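Putative diflavin flavoprotein A 3 (Synechocystis sp., PDB 6H0C) probably transfers electrons from NADH to oxygen to form water, this chain being its flavodiiron core of metallo-beta-lactamase-like and flavodoxin-like parts. Local coordinates at residues A50-P55 with Y78-H83; L144-T149 with G156-Y161; F169-F174 with A226-P231. All coordinates share one frame; numbering follows the deposited sequence.

Contact 1 (A50-P55 with Y78-H83); sequences ALFDPP and YVILGH
Asp53 and Gly82 meet in the loops that follow two neighbouring parallel strands. The Asp53 carboxylate takes the Gly82 backbone N-H through OD1, at 2.6 Å from N. The bond is nearly straight, 173° at the hydrogen, and uses the syn lone pair of OD1. Asp53 CG lies anti to its own carbonyl carbon (chi1 -60°), which carries the carboxylate toward the segment 78-83. A water donates to the same OD1 at 2.9 Å. It also donates to His83 O, so OD1 accepts from the Gly82 amide and from a water bound to the next residue.

Behind this point the strands 49-52 and 78-80 bond in parallel register. Leu51 N reaches Tyr78 O, and Ile80 N reaches Leu51 O at 2.8 Å. Asp53 N then closes on Ile80 O, almost in line with that carbonyl. Beside this backbone, Ile80 lies along Phe52, both side chains pointing the same way. Ile80 CD1 sits over one face of the Phe52 ring, 4.0 Å from its centroid, a CH-pi contact. Ala50 CB touches the same methyl. On the side of Leu51 and Val79, Pro54 CD meets Val79 CG1 at 4.0 Å.

Further out, helix 60-70, the crossover of the beta-alpha-beta unit, and helix 86-98, which follows strand 78-80, pack on Leu51. Phe169 stacks on the Phe52 ring. His83 bonds through ND1 to Asp171 and through NE2 to a bound citrate, probably from the crystallisation liquor.

The two donors on OD1 would be expected to steady a negative charge on Asp53. With the backbone bonds, they hold the Gly82-His83 backbone, consistent with positioning the imidazole beside Asp171 and the citrate.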
loop_
_atom_site.group_PDB
_atom_site.type_symbol
_atom_site.label_atom_id
_atom_site.label_comp_id
_atom_site.label_asym_id
_atom_site.label_seq_id
_atom_site.Cartn_x
_atom_site.Cartn_y
_atom_site.Cartn_z
ATOM N N ALA A 50 0.257 -16.709 17.164
ATOM C CA ALA A 50 0.357 -15.416 16.485
ATOM C C ALA A 50 -0.678 -15.314 15.385
ATOM O O ALA A 50 -0.893 -16.269 14.632
ATOM C CB ALA A 50 1.751 -15.208 15.913
ATOM N N LEU A 51 -1.319 -14.152 15.310
ATOM C CA LEU A 51 -2.275 -13.851 14.255
ATOM C C LEU A 51 -1.734 -12.723 13.382
ATOM O O LEU A 51 -1.441 -11.634 13.890
ATOM C CB LEU A 51 -3.633 -13.453 14.843
ATOM C CG LEU A 51 -4.682 -13.010 13.819
ATOM C CD1 LEU A 51 -5.070 -14.169 12.918
ATOM C CD2 LEU A 51 -5.905 -12.432 14.509
ATOM N N PHE A 52 -1.592 -12.987 12.079
ATOM C CA PHE A 52 -1.188 -11.962 11.112
ATOM C C PHE A 52 -2.379 -11.209 10.521
ATOM O O PHE A 52 -3.290 -11.829 9.966
ATOM C CB PHE A 52 -0.413 -12.575 9.942
ATOM C CG PHE A 52 0.934 -13.160 10.303
ATOM C CD1 PHE A 52 2.106 -12.494 9.955
ATOM C CD2 PHE A 52 1.032 -14.406 10.931
ATOM C CE1 PHE A 52 3.352 -13.047 10.243
ATOM C CE2 PHE A 52 2.274 -14.964 11.225
ATOM C CZ PHE A 52 3.435 -14.284 10.878
ATOM N N ASP A 53 -2.359 -9.881 10.621
ATOM C CA ASP A 53 -3.199 -9.031 9.776
ATOM C C ASP A 53 -4.699 -9.309 9.780
ATOM O O ASP A 53 -5.251 -9.737 8.756
ATOM C CB ASP A 53 -2.716 -9.132 8.337
ATOM C CG ASP A 53 -1.287 -8.680 8.181
ATOM O OD1 ASP A 53 -0.974 -7.570 8.661
ATOM O OD2 ASP A 53 -0.480 -9.438 7.591
ATOM N N PRO A 54 -5.369 -9.050 10.911
ATOM C CA PRO A 54 -6.833 -9.019 10.850
ATOM C C PRO A 54 -7.266 -8.129 9.701
ATOM O O PRO A 54 -6.573 -7.159 9.392
ATOM C CB PRO A 54 -7.244 -8.419 12.197
ATOM C CG PRO A 54 -6.078 -8.665 13.098
ATOM C CD PRO A 54 -4.847 -8.664 12.233
ATOM N N PRO A 55 -8.387 -8.459 9.063
ATOM C CA PRO A 55 -8.906 -7.685 7.921
ATOM C C PRO A 55 -9.499 -6.328 8.340
ATOM O O PRO A 55 -9.676 -6.078 9.531
ATOM C CB PRO A 55 -9.990 -8.602 7.347
ATOM C CG PRO A 55 -10.501 -9.353 8.564
ATOM C CD PRO A 55 -9.298 -9.540 9.477
ATOM N N TYR A 78 0.230 -13.048 20.130
ATOM C CA TYR A 78 0.728 -11.979 19.267
ATOM C C TYR A 78 -0.229 -11.600 18.166
ATOM O O TYR A 78 -0.891 -12.465 17.577
ATOM C CB TYR A 78 2.063 -12.370 18.631
ATOM C CG TYR A 78 3.154 -12.639 19.639
ATOM C CD1 TYR A 78 3.754 -11.593 20.340
ATOM C CD2 TYR A 78 3.587 -13.936 19.888
ATOM C CE1 TYR A 78 4.749 -11.835 21.264
ATOM C CE2 TYR A 78 4.581 -14.186 20.808
ATOM C CZ TYR A 78 5.159 -13.132 21.491
ATOM O OH TYR A 78 6.154 -13.382 22.405
ATOM N N VAL A 79 -0.288 -10.300 17.885
ATOM C CA VAL A 79 -0.906 -9.830 16.656
ATOM C C VAL A 79 0.161 -9.133 15.804
ATOM O O VAL A 79 0.712 -8.093 16.180
ATOM C CB VAL A 79 -2.105 -8.901 16.928
ATOM C CG1 VAL A 79 -2.700 -8.425 15.606
ATOM C CG2 VAL A 79 -3.157 -9.638 17.730
ATOM N N ILE A 80 0.462 -9.741 14.658
ATOM C CA ILE A 80 1.520 -9.264 13.790
ATOM C C ILE A 80 0.912 -8.468 12.637
ATOM O O ILE A 80 0.012 -8.958 11.943
ATOM C CB ILE A 80 2.366 -10.442 13.255
ATOM C CG1 ILE A 80 2.933 -11.250 14.419
ATOM C CG2 ILE A 80 3.495 -9.944 12.368
ATOM C CD1 ILE A 80 3.796 -12.420 13.978
ATOM N N LEU A 81 1.386 -7.237 12.445
ATOM C CA LEU A 81 0.829 -6.369 11.407
ATOM C C LEU A 81 1.821 -6.182 10.268
ATOM O O LEU A 81 2.937 -5.697 10.489
ATOM C CB LEU A 81 0.443 -5.002 11.984
ATOM C CG LEU A 81 -0.509 -5.024 13.169
ATOM C CD1 LEU A 81 -0.677 -3.634 13.755
ATOM C CD2 LEU A 81 -1.842 -5.588 12.726
ATOM N N GLY A 82 1.415 -6.565 9.056
ATOM C CA GLY A 82 2.237 -6.364 7.868
ATOM C C GLY A 82 2.165 -4.926 7.364
ATOM O O GLY A 82 3.023 -4.478 6.598
ATOM N N HIS A 83 1.122 -4.214 7.792
ATOM C CA HIS A 83 0.936 -2.799 7.476
ATOM C C HIS A 83 -0.192 -2.273 8.344
ATOM O O HIS A 83 -0.936 -3.059 8.933
ATOM C CB HIS A 83 0.629 -2.578 5.994
ATOM C CG HIS A 83 -0.767 -2.950 5.606
ATOM N ND1 HIS A 83 -1.160 -4.255 5.403
ATOM C CD2 HIS A 83 -1.864 -2.188 5.381
ATOM C CE1 HIS A 83 -2.440 -4.282 5.074
ATOM N NE2 HIS A 83 -2.892 -3.040 5.056
HETATM O O HOH W 1 -2.760 -5.264 8.636
#

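Contact 2 (L144-T149 with G156-Y161); sequences LTFIPT and GQLCTY
Phe146 and Thr160 form a non-hydrogen-bonded antiparallel pair, and this face of the hairpin is closely packed. The two side chains run alongside each other. Thr160 OG1 lies 3.4 Å from Phe146 CD2, and its methyl CG2 reaches CE2 of the same ring. Leu158 CD2 comes obliquely to the ring, 3.8 Å from Phe146 CD2. Its other methyl, CD1, lies against the Pro148 ring. Leu158 CG stands anti to its backbone N (chi1 -179°), and the fork beyond it spans Phe146 and Pro148. Pro148, on this same side, is partly exposed. Leu144 CB touches Thr160 CG2 at the far end of the row.

The other face is looser between the strands. Ile147 and Cys159 meet only at 4.4 Å between their CB atoms. Ile147 CD1 approaches Tyr161 CB at the same spacing, while the Tyr161 ring leads away.

Paired backbone bonds join Thr145 to Tyr161 and Ile147 to Cys159. Beyond Pro148, which has no N-H to give, Thr149 N bonds to Gln157 O at 2.9 Å. The Gln157 side chain adds a second link here. Its NE2 donates to Thr149 OG1 at 2.8 Å, with the hydroxyl oxygen in the amide plane and an angle of 171° at the hydrogen. This bond lies at the loop end of the hairpin.

Strand 135-137 flanks 143-148, and strand 167-171 flanks 158-162. Helix 207-217 packs on Ile147 and Cys159. Phe52 of the other sheet touches Leu144 and Thr160. The hairpin thus has a helix on one face and the second sheet on the other, the layering of the metallo-beta-lactamase alpha-beta-beta-alpha sandwich.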
loop_
_atom_site.group_PDB
_atom_site.type_symbol
_atom_site.label_atom_id
_atom_site.label_comp_id
_atom_site.label_asym_id
_atom_site.label_seq_id
_atom_site.Cartn_x
_atom_site.Cartn_y
_atom_site.Cartn_z
ATOM N N LEU A 144 10.460 -16.783 13.679
ATOM C CA LEU A 144 10.199 -15.793 12.655
ATOM C C LEU A 144 11.343 -14.793 12.535
ATOM O O LEU A 144 11.934 -14.388 13.538
ATOM C CB LEU A 144 8.894 -15.057 12.962
ATOM C CG LEU A 144 7.688 -15.944 13.282
ATOM C CD1 LEU A 144 6.462 -15.074 13.590
ATOM C CD2 LEU A 144 7.404 -16.931 12.148
ATOM N N THR A 145 11.654 -14.407 11.300
ATOM C CA THR A 145 12.564 -13.298 11.036
ATOM C C THR A 145 11.797 -12.176 10.330
ATOM O O THR A 145 10.997 -12.434 9.428
ATOM C CB THR A 145 13.767 -13.741 10.181
ATOM O OG1 THR A 145 14.559 -14.664 10.933
ATOM C CG2 THR A 145 14.636 -12.547 9.813
ATOM N N PHE A 146 12.027 -10.932 10.739
ATOM C CA PHE A 146 11.275 -9.826 10.162
ATOM C C PHE A 146 12.092 -9.007 9.169
ATOM O O PHE A 146 13.291 -8.810 9.341
ATOM C CB PHE A 146 10.724 -8.945 11.289
ATOM C CG PHE A 146 9.773 -9.677 12.191
ATOM C CD1 PHE A 146 10.223 -10.271 13.363
ATOM C CD2 PHE A 146 8.438 -9.826 11.837
ATOM C CE1 PHE A 146 9.346 -10.976 14.184
ATOM C CE2 PHE A 146 7.560 -10.524 12.648
ATOM C CZ PHE A 146 8.012 -11.102 13.825
ATOM N N ILE A 147 11.422 -8.541 8.122
ATOM C CA ILE A 147 12.034 -7.732 7.072
ATOM C C ILE A 147 11.174 -6.511 6.741
ATOM O O ILE A 147 10.174 -6.641 6.021
ATOM C CB ILE A 147 12.232 -8.531 5.754
ATOM C CG1 ILE A 147 12.892 -9.887 6.017
ATOM C CG2 ILE A 147 13.027 -7.689 4.752
ATOM C CD1 ILE A 147 11.926 -11.036 6.124
ATOM N N PRO A 148 11.548 -5.327 7.271
ATOM C CA PRO A 148 10.870 -4.085 6.866
ATOM C C PRO A 148 10.960 -3.848 5.347
ATOM O O PRO A 148 12.031 -3.982 4.758
ATOM C CB PRO A 148 11.630 -2.998 7.645
ATOM C CG PRO A 148 12.165 -3.712 8.856
ATOM C CD PRO A 148 12.538 -5.092 8.342
ATOM N N THR A 149 9.841 -3.518 4.714
ATOM C CA THR A 149 9.859 -3.280 3.278
ATOM C C THR A 149 9.034 -2.037 2.958
ATOM O O THR A 149 7.995 -2.116 2.298
ATOM C CB THR A 149 9.329 -4.499 2.488
ATOM O OG1 THR A 149 8.043 -4.882 2.992
ATOM C CG2 THR A 149 10.286 -5.682 2.618
ATOM N N GLY A 156 4.914 1.550 6.856
ATOM C CA GLY A 156 5.161 0.627 7.947
ATOM C C GLY A 156 5.199 -0.820 7.511
ATOM O O GLY A 156 5.128 -1.722 8.345
ATOM N N GLN A 157 5.310 -1.055 6.206
ATOM C CA GLN A 157 5.183 -2.422 5.714
ATOM C C GLN A 157 6.292 -3.320 6.249
ATOM O O GLN A 157 7.464 -2.935 6.291
ATOM C CB GLN A 157 5.177 -2.464 4.189
ATOM C CG GLN A 157 4.881 -3.842 3.628
ATOM C CD GLN A 157 4.758 -3.814 2.126
ATOM O OE1 GLN A 157 3.699 -3.499 1.588
ATOM N NE2 GLN A 157 5.846 -4.117 1.437
ATOM N N LEU A 158 5.898 -4.526 6.641
ATOM C CA LEU A 158 6.782 -5.468 7.302
ATOM C C LEU A 158 6.505 -6.875 6.816
ATOM O O LEU A 158 5.389 -7.371 6.963
ATOM C CB LEU A 158 6.588 -5.389 8.812
ATOM C CG LEU A 158 7.469 -6.308 9.653
ATOM C CD1 LEU A 158 8.917 -5.825 9.638
ATOM C CD2 LEU A 158 6.934 -6.390 11.074
ATOM N N CYS A 159 7.503 -7.517 6.218
ATOM C CA CYS A 159 7.364 -8.912 5.809
ATOM C C CYS A 159 7.950 -9.827 6.874
ATOM O O CYS A 159 8.793 -9.407 7.661
ATOM C CB CYS A 159 8.057 -9.169 4.465
ATOM S SG CYS A 159 7.362 -8.266 3.048
ATOM N N THR A 160 7.518 -11.082 6.876
ATOM C CA THR A 160 7.927 -12.047 7.889
ATOM C C THR A 160 8.246 -13.400 7.263
ATOM O O THR A 160 7.484 -13.888 6.436
ATOM C CB THR A 160 6.818 -12.261 8.941
ATOM O OG1 THR A 160 6.352 -10.995 9.424
ATOM C CG2 THR A 160 7.335 -13.122 10.103
ATOM N N TYR A 161 9.358 -14.009 7.661
ATOM C CA TYR A 161 9.702 -15.330 7.167
ATOM C C TYR A 161 9.609 -16.370 8.275
ATOM O O TYR A 161 10.158 -16.173 9.357
ATOM C CB TYR A 161 11.110 -15.333 6.575
ATOM C CG TYR A 161 11.505 -16.673 5.995
ATOM C CD1 TYR A 161 10.814 -17.208 4.919
ATOM C CD2 TYR A 161 12.570 -17.402 6.522
ATOM C CE1 TYR A 161 11.163 -18.426 4.376
ATOM C CE2 TYR A 161 12.930 -18.627 5.990
ATOM C CZ TYR A 161 12.224 -19.135 4.909
ATOM O OH TYR A 161 12.558 -20.357 4.360
#

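Contact 3 (F169-F174 with A226-P231); sequences FTDKLF and APSHGP
Phe169 and Ala226 pair where strand 224-227, at the edge of the five-stranded sheet, runs parallel to strand 167-171. Ala226 CB touches Phe169 CD1 at 3.7 Å. Ala226 O accepts from Thr170 N at 3.1 Å and also from a water that is held by Asp171 N. Past this pair the chain folds into a type II' turn from Thr170 to Leu173. Thr170 OG1 donates to Leu173 O at 2.7 Å and lies against the Pro227 ring, joining the turn to the second segment. Ser228 N bonds to Asp171 O at 2.7 Å, with the donor above the carbonyl plane. A second water links Asp171 O to His229 N. Asp171 OD1 bonds to His83 ND1 and accepts from a further water at 2.8 Å.

Such loops at the strand ends bear the metal ligands in canonical flavodiiron relatives. Here Lys172 reaches His229. Its chain bends at the CB-CG bond (chi2 -78°), and NZ donates to His229 NE2 at 2.8 Å, close to the imidazole plane. His229 ND1 bonds to Thr38 O, and Lys172 NZ also bonds to a bound citrate.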
loop_
_atom_site.group_PDB
_atom_site.type_symbol
_atom_site.label_atom_id
_atom_site.label_comp_id
_atom_site.label_asym_id
_atom_site.label_seq_id
_atom_site.Cartn_x
_atom_site.Cartn_y
_atom_site.Cartn_z
ATOM N N PHE A 169 5.611 -14.245 4.591
ATOM C CA PHE A 169 4.400 -13.446 4.674
ATOM C C PHE A 169 4.701 -12.085 4.070
ATOM O O PHE A 169 5.467 -11.312 4.639
ATOM C CB PHE A 169 3.924 -13.345 6.126
ATOM C CG PHE A 169 3.566 -14.676 6.721
ATOM C CD1 PHE A 169 2.282 -15.188 6.587
ATOM C CD2 PHE A 169 4.521 -15.435 7.374
ATOM C CE1 PHE A 169 1.953 -16.430 7.114
ATOM C CE2 PHE A 169 4.200 -16.684 7.903
ATOM C CZ PHE A 169 2.919 -17.183 7.774
ATOM N N THR A 170 4.115 -11.811 2.905
ATOM C CA THR A 170 4.555 -10.701 2.060
ATOM C C THR A 170 3.636 -9.486 2.068
ATOM O O THR A 170 3.919 -8.503 1.376
ATOM C CB THR A 170 4.717 -11.141 0.586
ATOM O OG1 THR A 170 3.465 -11.631 0.095
ATOM C CG2 THR A 170 5.780 -12.244 0.461
ATOM N N ASP A 171 2.548 -9.551 2.832
ATOM C CA ASP A 171 1.650 -8.400 2.970
ATOM C C ASP A 171 1.245 -7.920 1.564
ATOM O O ASP A 171 0.736 -8.712 0.761
ATOM C CB ASP A 171 2.328 -7.284 3.806
ATOM C CG ASP A 171 1.363 -6.156 4.216
ATOM O OD1 ASP A 171 0.459 -6.385 5.048
ATOM O OD2 ASP A 171 1.529 -5.023 3.719
ATOM N N LYS A 172 1.500 -6.652 1.248
ATOM C CA LYS A 172 1.018 -6.098 -0.006
ATOM C C LYS A 172 1.821 -6.558 -1.221
ATOM O O LYS A 172 1.386 -6.363 -2.351
ATOM C CB LYS A 172 1.003 -4.572 0.066
ATOM C CG LYS A 172 -0.066 -4.028 1.002
ATOM C CD LYS A 172 -1.455 -4.065 0.348
ATOM C CE LYS A 172 -2.544 -3.662 1.349
ATOM N NZ LYS A 172 -3.876 -3.440 0.699
ATOM N N LEU A 173 2.972 -7.184 -1.007
ATOM C CA LEU A 173 3.752 -7.674 -2.147
ATOM C C LEU A 173 3.244 -9.020 -2.687
ATOM O O LEU A 173 2.881 -9.911 -1.914
ATOM C CB LEU A 173 5.230 -7.815 -1.770
ATOM C CG LEU A 173 5.976 -6.521 -1.439
ATOM C CD1 LEU A 173 7.362 -6.823 -0.869
ATOM C CD2 LEU A 173 6.070 -5.664 -2.693
ATOM N N PHE A 174 3.221 -9.149 -4.013
ATOM C CA PHE A 174 2.984 -10.426 -4.695
ATOM C C PHE A 174 1.523 -10.886 -4.707
ATOM O O PHE A 174 1.239 -12.049 -4.996
ATOM C CB PHE A 174 3.850 -11.532 -4.078
ATOM C CG PHE A 174 5.317 -11.363 -4.337
ATOM C CD1 PHE A 174 5.798 -11.279 -5.631
ATOM C CD2 PHE A 174 6.213 -11.293 -3.291
ATOM C CE1 PHE A 174 7.151 -11.119 -5.881
ATOM C CE2 PHE A 174 7.572 -11.141 -3.532
ATOM C CZ PHE A 174 8.041 -11.055 -4.832
ATOM N N ALA A 226 2.780 -15.718 1.200
ATOM C CA ALA A 226 1.454 -15.590 1.791
ATOM C C ALA A 226 1.093 -14.112 1.836
ATOM O O ALA A 226 1.466 -13.414 2.777
ATOM C CB ALA A 226 1.427 -16.194 3.176
ATOM N N PRO A 227 0.382 -13.626 0.802
ATOM C CA PRO A 227 0.150 -12.190 0.598
ATOM C C PRO A 227 -1.138 -11.690 1.250
ATOM O O PRO A 227 -1.953 -12.500 1.715
ATOM C CB PRO A 227 0.056 -12.081 -0.923
ATOM C CG PRO A 227 -0.613 -13.400 -1.329
ATOM C CD PRO A 227 -0.201 -14.439 -0.286
ATOM N N SER A 228 -1.330 -10.373 1.263
ATOM C CA SER A 228 -2.568 -9.792 1.789
ATOM C C SER A 228 -3.805 -10.203 1.009
ATOM O O SER A 228 -4.887 -10.353 1.592
ATOM C CB SER A 228 -2.504 -8.263 1.789
ATOM O OG SER A 228 -1.497 -7.793 2.661
ATOM N N HIS A 229 -3.650 -10.344 -0.307
ATOM C CA HIS A 229 -4.799 -10.437 -1.211
ATOM C C HIS A 229 -4.674 -11.562 -2.223
ATOM O O HIS A 229 -3.635 -11.703 -2.880
ATOM C CB HIS A 229 -4.991 -9.119 -1.970
ATOM C CG HIS A 229 -5.012 -7.914 -1.088
ATOM N ND1 HIS A 229 -6.044 -7.652 -0.213
ATOM C CD2 HIS A 229 -4.122 -6.904 -0.935
ATOM C CE1 HIS A 229 -5.791 -6.532 0.439
ATOM N NE2 HIS A 229 -4.632 -6.059 0.019
ATOM N N GLY A 230 -5.737 -12.349 -2.359
ATOM C CA GLY A 230 -5.803 -13.368 -3.391
ATOM C C GLY A 230 -5.314 -14.721 -2.912
ATOM O O GLY A 230 -5.174 -14.947 -1.710
ATOM N N PRO A 231 -5.043 -15.635 -3.853
ATOM C CA PRO A 231 -4.549 -16.958 -3.470
ATOM C C PRO A 231 -3.148 -16.883 -2.895
ATOM O O PRO A 231 -2.416 -15.924 -3.163
ATOM C CB PRO A 231 -4.542 -17.724 -4.793
ATOM C CG PRO A 231 -4.319 -16.665 -5.819
ATOM C CD PRO A 231 -5.096 -15.467 -5.315
HETATM O O HOH W 2 0.978 -11.370 4.429
HETATM O O HOH W 3 -1.094 -8.795 -1.456
HETATM O O HOH W 4 -1.749 -8.105 5.048
#

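The three contacts lie together in the metallo-beta-lactamase-like part, their centres 11 to 13 Å apart. Contact 1 belongs to the seven-stranded sheet; contacts 2 and 3 belong to the five-stranded one. Contacts 2 and 3 are joined side by side, with Thr160 O 2.7 Å from Phe169 N. Contact 1 reaches contact 2 through Gly82 O and Leu158 N, 2.9 Å apart. It reaches contact 3 through His83 ND1 and Asp171 OD1, 2.7 Å apart. His83 and Lys172 both bond to the citrate, so contacts 1 and 3 line its site. Contact 2 adjoins it through Gln157, which touches Lys172 and Asp171. That site is consistent with the place of the diiron centre in relatives.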